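PDB 4DNG: putative aldehyde dehydrogenase AldY from Bacillus subtilis, which probably oxidises aldehydes to carboxylates with NAD+ as electron acceptor, and may help protect cells against stress from ethanol and related compounds. Local coordinates for residues S9-K14 against F50-K55; K44-A49 against N205-D210. One frame throughout, in Å; residues are numbered along the deposited sequence.

Interaction 1: S9-K14 against F50-K55; sequences SFINGK and FDIAQK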
loop_
_atom_site.group_PDB
_atom_site.type_symbol
_atom_site.label_atom_id
_atom_site.label_comp_id
_atom_site.label_asym_id
_atom_site.label_seq_id
_atom_site.Cartn_x
_atom_site.Cartn_y
_atom_site.Cartn_z
ATOM N N SER A 9 -22.001 21.474 5.464
ATOM C CA SER A 9 -21.285 20.587 4.589
ATOM C C SER A 9 -21.323 21.226 3.253
ATOM O O SER A 9 -22.216 22.032 2.979
ATOM C CB SER A 9 -21.978 19.245 4.494
ATOM O OG SER A 9 -21.935 18.588 5.738
ATOM N N PHE A 10 -20.354 20.883 2.414
ATOM C CA PHE A 10 -20.389 21.300 1.031
ATOM C C PHE A 10 -20.464 20.000 0.261
ATOM O O PHE A 10 -19.466 19.290 0.148
ATOM C CB PHE A 10 -19.156 22.125 0.660
ATOM C CG PHE A 10 -19.190 22.712 -0.724
ATOM C CD1 PHE A 10 -19.827 23.916 -0.977
ATOM C CD2 PHE A 10 -18.540 22.085 -1.776
ATOM C CE1 PHE A 10 -19.851 24.466 -2.266
ATOM C CE2 PHE A 10 -18.553 22.637 -3.066
ATOM C CZ PHE A 10 -19.203 23.832 -3.310
ATOM N N ILE A 11 -21.672 19.698 -0.223
ATOM C CA ILE A 11 -21.964 18.515 -1.017
ATOM C C ILE A 11 -22.484 18.930 -2.397
ATOM O O ILE A 11 -23.297 19.847 -2.516
ATOM C CB ILE A 11 -22.942 17.555 -0.272
ATOM C CG1 ILE A 11 -22.372 17.184 1.119
ATOM C CG2 ILE A 11 -23.160 16.280 -1.074
ATOM C CD1 ILE A 11 -23.370 16.640 2.135
ATOM N N ASN A 12 -21.961 18.275 -3.433
ATOM C CA ASN A 12 -22.387 18.464 -4.827
ATOM C C ASN A 12 -22.553 19.917 -5.218
ATOM O O ASN A 12 -23.491 20.283 -5.920
ATOM C CB ASN A 12 -23.681 17.679 -5.114
ATOM C CG ASN A 12 -23.919 17.434 -6.611
ATOM O OD1 ASN A 12 -22.987 17.398 -7.428
ATOM N ND2 ASN A 12 -25.182 17.265 -6.970
ATOM N N GLY A 13 -21.645 20.756 -4.741
ATOM C CA GLY A 13 -21.627 22.149 -5.141
ATOM C C GLY A 13 -22.546 23.001 -4.309
ATOM O O GLY A 13 -22.763 24.164 -4.648
ATOM N N LYS A 14 -23.091 22.438 -3.225
ATOM C CA LYS A 14 -24.043 23.173 -2.369
ATOM C C LYS A 14 -23.728 23.120 -0.884
ATOM O O LYS A 14 -23.274 22.091 -0.354
ATOM C CB LYS A 14 -25.476 22.648 -2.538
ATOM C CG LYS A 14 -25.967 22.420 -3.960
ATOM C CD LYS A 14 -26.453 23.709 -4.580
ATOM C CE LYS A 14 -27.491 23.405 -5.652
ATOM N NZ LYS A 14 -28.216 24.639 -6.047
ATOM N N PHE A 50 -20.489 10.104 -1.318
ATOM C CA PHE A 50 -19.681 9.137 -2.053
ATOM C C PHE A 50 -20.255 8.822 -3.456
ATOM O O PHE A 50 -19.512 8.825 -4.436
ATOM C CB PHE A 50 -19.463 7.865 -1.227
ATOM C CG PHE A 50 -18.320 7.975 -0.242
ATOM C CD1 PHE A 50 -17.034 8.280 -0.684
ATOM C CD2 PHE A 50 -18.529 7.781 1.127
ATOM C CE1 PHE A 50 -15.969 8.380 0.205
ATOM C CE2 PHE A 50 -17.469 7.896 2.020
ATOM C CZ PHE A 50 -16.178 8.190 1.558
ATOM N N ASP A 51 -21.567 8.570 -3.526
ATOM C CA ASP A 51 -22.284 8.318 -4.779
ATOM C C ASP A 51 -22.072 9.506 -5.746
ATOM O O ASP A 51 -21.680 9.319 -6.914
ATOM C CB ASP A 51 -23.766 8.043 -4.436
ATOM C CG ASP A 51 -24.701 8.076 -5.640
ATOM O OD1 ASP A 51 -24.253 7.880 -6.791
ATOM O OD2 ASP A 51 -25.917 8.287 -5.409
ATOM N N ILE A 52 -22.303 10.723 -5.243
ATOM C CA ILE A 52 -22.090 11.946 -5.999
ATOM C C ILE A 52 -20.629 12.163 -6.436
ATOM O O ILE A 52 -20.368 12.628 -7.553
ATOM C CB ILE A 52 -22.574 13.158 -5.192
ATOM C CG1 ILE A 52 -24.101 13.231 -5.213
ATOM C CG2 ILE A 52 -21.981 14.438 -5.750
ATOM C CD1 ILE A 52 -24.683 14.111 -4.119
ATOM N N ALA A 53 -19.681 11.843 -5.553
ATOM C CA ALA A 53 -18.268 11.963 -5.885
ATOM C C ALA A 53 -17.841 11.001 -7.015
ATOM O O ALA A 53 -17.023 11.364 -7.890
ATOM C CB ALA A 53 -17.410 11.780 -4.639
ATOM N N GLN A 54 -18.409 9.791 -7.008
ATOM C CA GLN A 54 -18.134 8.803 -8.057
ATOM C C GLN A 54 -18.581 9.278 -9.438
ATOM O O GLN A 54 -17.865 9.090 -10.437
ATOM C CB GLN A 54 -18.783 7.461 -7.743
ATOM C CG GLN A 54 -18.412 6.368 -8.732
ATOM C CD GLN A 54 -18.776 4.990 -8.216
ATOM O OE1 GLN A 54 -17.903 4.121 -8.054
ATOM N NE2 GLN A 54 -20.067 4.781 -7.939
ATOM N N LYS A 55 -19.764 9.881 -9.491
ATOM C CA LYS A 55 -20.265 10.410 -10.752
ATOM C C LYS A 55 -19.316 11.507 -11.245
ATOM O O LYS A 55 -18.717 11.376 -12.322
ATOM C CB LYS A 55 -21.714 10.910 -10.638
ATOM C CG LYS A 55 -22.215 11.551 -11.932
ATOM C CD LYS A 55 -23.723 11.733 -11.971
ATOM C CE LYS A 55 -24.200 11.691 -13.410
ATOM N NZ LYS A 55 -25.660 11.398 -13.502
#

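Interaction 2: K44-A49 against N205-D210; sequences KQLEDA and NVMLTD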
loop_
_atom_site.group_PDB
_atom_site.type_symbol
_atom_site.label_atom_id
_atom_site.label_comp_id
_atom_site.label_asym_id
_atom_site.label_seq_id
_atom_site.Cartn_x
_atom_site.Cartn_y
_atom_site.Cartn_z
ATOM N N LYS A 44 -26.677 8.476 5.814
ATOM C CA LYS A 44 -27.274 8.510 4.490
ATOM C C LYS A 44 -26.643 9.611 3.624
ATOM O O LYS A 44 -26.238 9.349 2.491
ATOM C CB LYS A 44 -28.794 8.662 4.586
ATOM C CG LYS A 44 -29.567 8.003 3.448
ATOM C CD LYS A 44 -29.739 8.931 2.257
ATOM C CE LYS A 44 -30.277 8.182 1.048
ATOM N NZ LYS A 44 -30.571 9.135 -0.059
ATOM N N GLN A 45 -26.531 10.825 4.170
ATOM C CA GLN A 45 -25.896 11.959 3.471
ATOM C C GLN A 45 -24.457 11.655 2.981
ATOM O O GLN A 45 -24.060 12.060 1.871
ATOM C CB GLN A 45 -25.893 13.200 4.374
ATOM C CG GLN A 45 -27.251 13.863 4.545
ATOM C CD GLN A 45 -27.188 15.118 5.391
ATOM O OE1 GLN A 45 -27.141 15.051 6.620
ATOM N NE2 GLN A 45 -27.202 16.273 4.738
ATOM N N LEU A 46 -23.690 10.950 3.813
ATOM C CA LEU A 46 -22.326 10.530 3.452
ATOM C C LEU A 46 -22.359 9.595 2.262
ATOM O O LEU A 46 -21.629 9.797 1.294
ATOM C CB LEU A 46 -21.594 9.877 4.641
ATOM C CG LEU A 46 -20.134 9.415 4.509
ATOM C CD1 LEU A 46 -19.196 10.566 4.173
ATOM C CD2 LEU A 46 -19.680 8.695 5.777
ATOM N N GLU A 47 -23.224 8.584 2.324
ATOM C CA GLU A 47 -23.410 7.690 1.174
ATOM C C GLU A 47 -23.841 8.443 -0.089
ATOM O O GLU A 47 -23.296 8.175 -1.149
ATOM C CB GLU A 47 -24.354 6.538 1.491
ATOM C CG GLU A 47 -23.842 5.603 2.573
ATOM C CD GLU A 47 -24.960 5.011 3.424
ATOM O OE1 GLU A 47 -26.087 5.546 3.392
ATOM O OE2 GLU A 47 -24.725 4.020 4.140
ATOM N N ASP A 48 -24.783 9.387 0.003
ATOM C CA ASP A 48 -25.067 10.246 -1.161
ATOM C C ASP A 48 -23.769 10.883 -1.695
ATOM O O ASP A 48 -23.481 10.829 -2.897
ATOM C CB ASP A 48 -26.068 11.353 -0.833
ATOM C CG ASP A 48 -27.461 10.834 -0.526
ATOM O OD1 ASP A 48 -27.751 9.639 -0.765
ATOM O OD2 ASP A 48 -28.272 11.649 -0.037
ATOM N N ALA A 49 -22.984 11.455 -0.781
ATOM C CA ALA A 49 -21.761 12.174 -1.112
ATOM C C ALA A 49 -20.735 11.305 -1.833
ATOM O O ALA A 49 -20.172 11.719 -2.847
ATOM C CB ALA A 49 -21.167 12.786 0.142
ATOM N N ASN A 205 -16.197 17.225 -1.762
ATOM C CA ASN A 205 -17.278 17.204 -0.813
ATOM C C ASN A 205 -16.735 17.259 0.606
ATOM O O ASN A 205 -15.847 16.477 0.957
ATOM C CB ASN A 205 -18.126 15.963 -1.056
ATOM C CG ASN A 205 -18.673 15.912 -2.476
ATOM O OD1 ASN A 205 -19.685 16.545 -2.789
ATOM N ND2 ASN A 205 -17.984 15.186 -3.351
ATOM N N VAL A 206 -17.240 18.206 1.402
ATOM C CA VAL A 206 -16.787 18.374 2.774
ATOM C C VAL A 206 -17.914 18.087 3.762
ATOM O O VAL A 206 -18.917 18.801 3.803
ATOM C CB VAL A 206 -16.209 19.783 3.038
ATOM C CG1 VAL A 206 -15.905 19.948 4.518
ATOM C CG2 VAL A 206 -14.956 20.046 2.203
ATOM N N MET A 207 -17.716 17.047 4.567
ATOM C CA MET A 207 -18.702 16.551 5.509
ATOM C C MET A 207 -18.519 17.103 6.906
ATOM O O MET A 207 -17.458 16.937 7.521
ATOM C CB MET A 207 -18.575 15.039 5.594
ATOM C CG MET A 207 -18.690 14.404 4.218
ATOM S SD MET A 207 -20.364 14.658 3.588
ATOM C CE MET A 207 -19.951 14.576 1.859
ATOM N N LEU A 208 -19.556 17.769 7.398
ATOM C CA LEU A 208 -19.586 18.218 8.783
ATOM C C LEU A 208 -20.430 17.239 9.567
ATOM O O LEU A 208 -21.645 17.174 9.415
ATOM C CB LEU A 208 -20.135 19.641 8.884
ATOM C CG LEU A 208 -19.048 20.709 8.919
ATOM C CD1 LEU A 208 -18.133 20.602 7.714
ATOM C CD2 LEU A 208 -19.663 22.103 9.003
ATOM N N THR A 209 -19.773 16.440 10.375
ATOM C CA THR A 209 -20.438 15.359 11.036
ATOM C C THR A 209 -19.566 14.827 12.141
ATOM O O THR A 209 -18.562 15.435 12.489
ATOM C CB THR A 209 -20.814 14.254 10.032
ATOM O OG1 THR A 209 -21.516 13.213 10.719
ATOM C CG2 THR A 209 -19.560 13.703 9.358
ATOM N N ASP A 210 -19.958 13.704 12.726
ATOM C CA ASP A 210 -19.120 13.091 13.743
ATOM C C ASP A 210 -19.271 11.587 13.652
ATOM O O ASP A 210 -20.118 11.068 12.915
ATOM C CB ASP A 210 -19.402 13.665 15.158
ATOM C CG ASP A 210 -20.775 13.278 15.710
ATOM O OD1 ASP A 210 -21.569 12.663 14.971
ATOM O OD2 ASP A 210 -21.069 13.582 16.896
#

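Interaction 1: S9-K14 against F50-K55
Ile52 turns CG1 to the backbone N side (chi1 -76°) and then extends at chi2 (162°), which carries CD1 from helix 43-60 to the hairpin side chains, while CG2, its shorter branch, faces Asn12. The CD1 methyl meets Ile11 CG2 at 4.0 Å and Asn12 CB at 3.8 Å. Asn12, with CG anti to its backbone N (chi1 -160°), lays its amide beside the other methyl, and Asn12 OD1 sits 3.5 Å from Ile52 CG2. This is van der Waals packing, with both hairpin side chains crossing the isoleucine at about a right angle. An alanine in place of Ile52 removes CG2 and CD1, which would probably open a gap beside Ile11 CG2 and Asn12 CB and leave the Asn12 amide less restrained against turning. The hairpin stays in place by other means as well: Asn12 N donates to Asn205 OD1, and Phe10 bonds through its backbone to Val206. Within the hairpin, Lys14 N reaches Ile11 O at 2.7 Å and Ile11 N reaches Lys14 O at 2.9 Å, enclosing Asn12 and Gly13, both at positive phi. The result is a beta hairpin with a two-residue loop, closed by a type I' turn, its tip packed against a helix.

Interaction 2: K44-A49 against N205-D210
The Asn205 amide is the flat group that approaches residues 44-49 of helix 43-60: its ND2 comes within 4.1 Å of Ala49 O, too far for a hydrogen bond. That nitrogen is satisfied by Gly202 O, with a weak bond to Val174 O, and Asn205 OD1 accepts from Asn12 N, so both ends of the buried amide are held and its rotation is probably fixed. Another flat group, the Asp48 carboxylate, takes no part in the contact with residues 205-210 and pairs one turn along its own helix, where Lys44 NZ meets the syn lone pair of Asp48 OD1 at 3.0 Å.

What joins the two segments is apolar. Met207 sets CG beside its backbone N (chi1 -55°) and bends again at chi2 (-66°), so that its chain presents successive atoms to the helix. Met207 CG receives Leu46 CD1 at 3.9 Å, the two side chains meeting at a slant, and Met207 SD lies 4.0 Å from Ala49 CB. The terminal methyl is modelled implausibly close to that same carbon, so its exact position is doubtful. Val175 of the neighbouring strand touches both Leu46 and Met207, and Ile214 adds to the packing on Leu46. Such layering of a helix over parallel strands is characteristic of an alpha/beta domain, here the Rossmann-like coenzyme-binding domain of the aldehyde dehydrogenase family.

How the interactions relate
From the N terminus the chain first forms the hairpin that contains residues 9-14, then passes through residues 44-49 and 50-55, successive pieces of helix 43-60. Interaction 1 closes a loop of 35 intervening residues. Interaction 2 spans 155, returning only when the chain reaches strand 204-206 and the residues just beyond it. The segments alternate along the sequence, so the two contacts cross rather than nest. Their centres lie about 8 Å apart, and their non-helical segments meet directly, with Ser9 CB packed on Val206 O. Hairpin, helix and strand therefore touch one another pairwise, tying the N-terminal region to the sheet that includes strands 173-177 and 204-206.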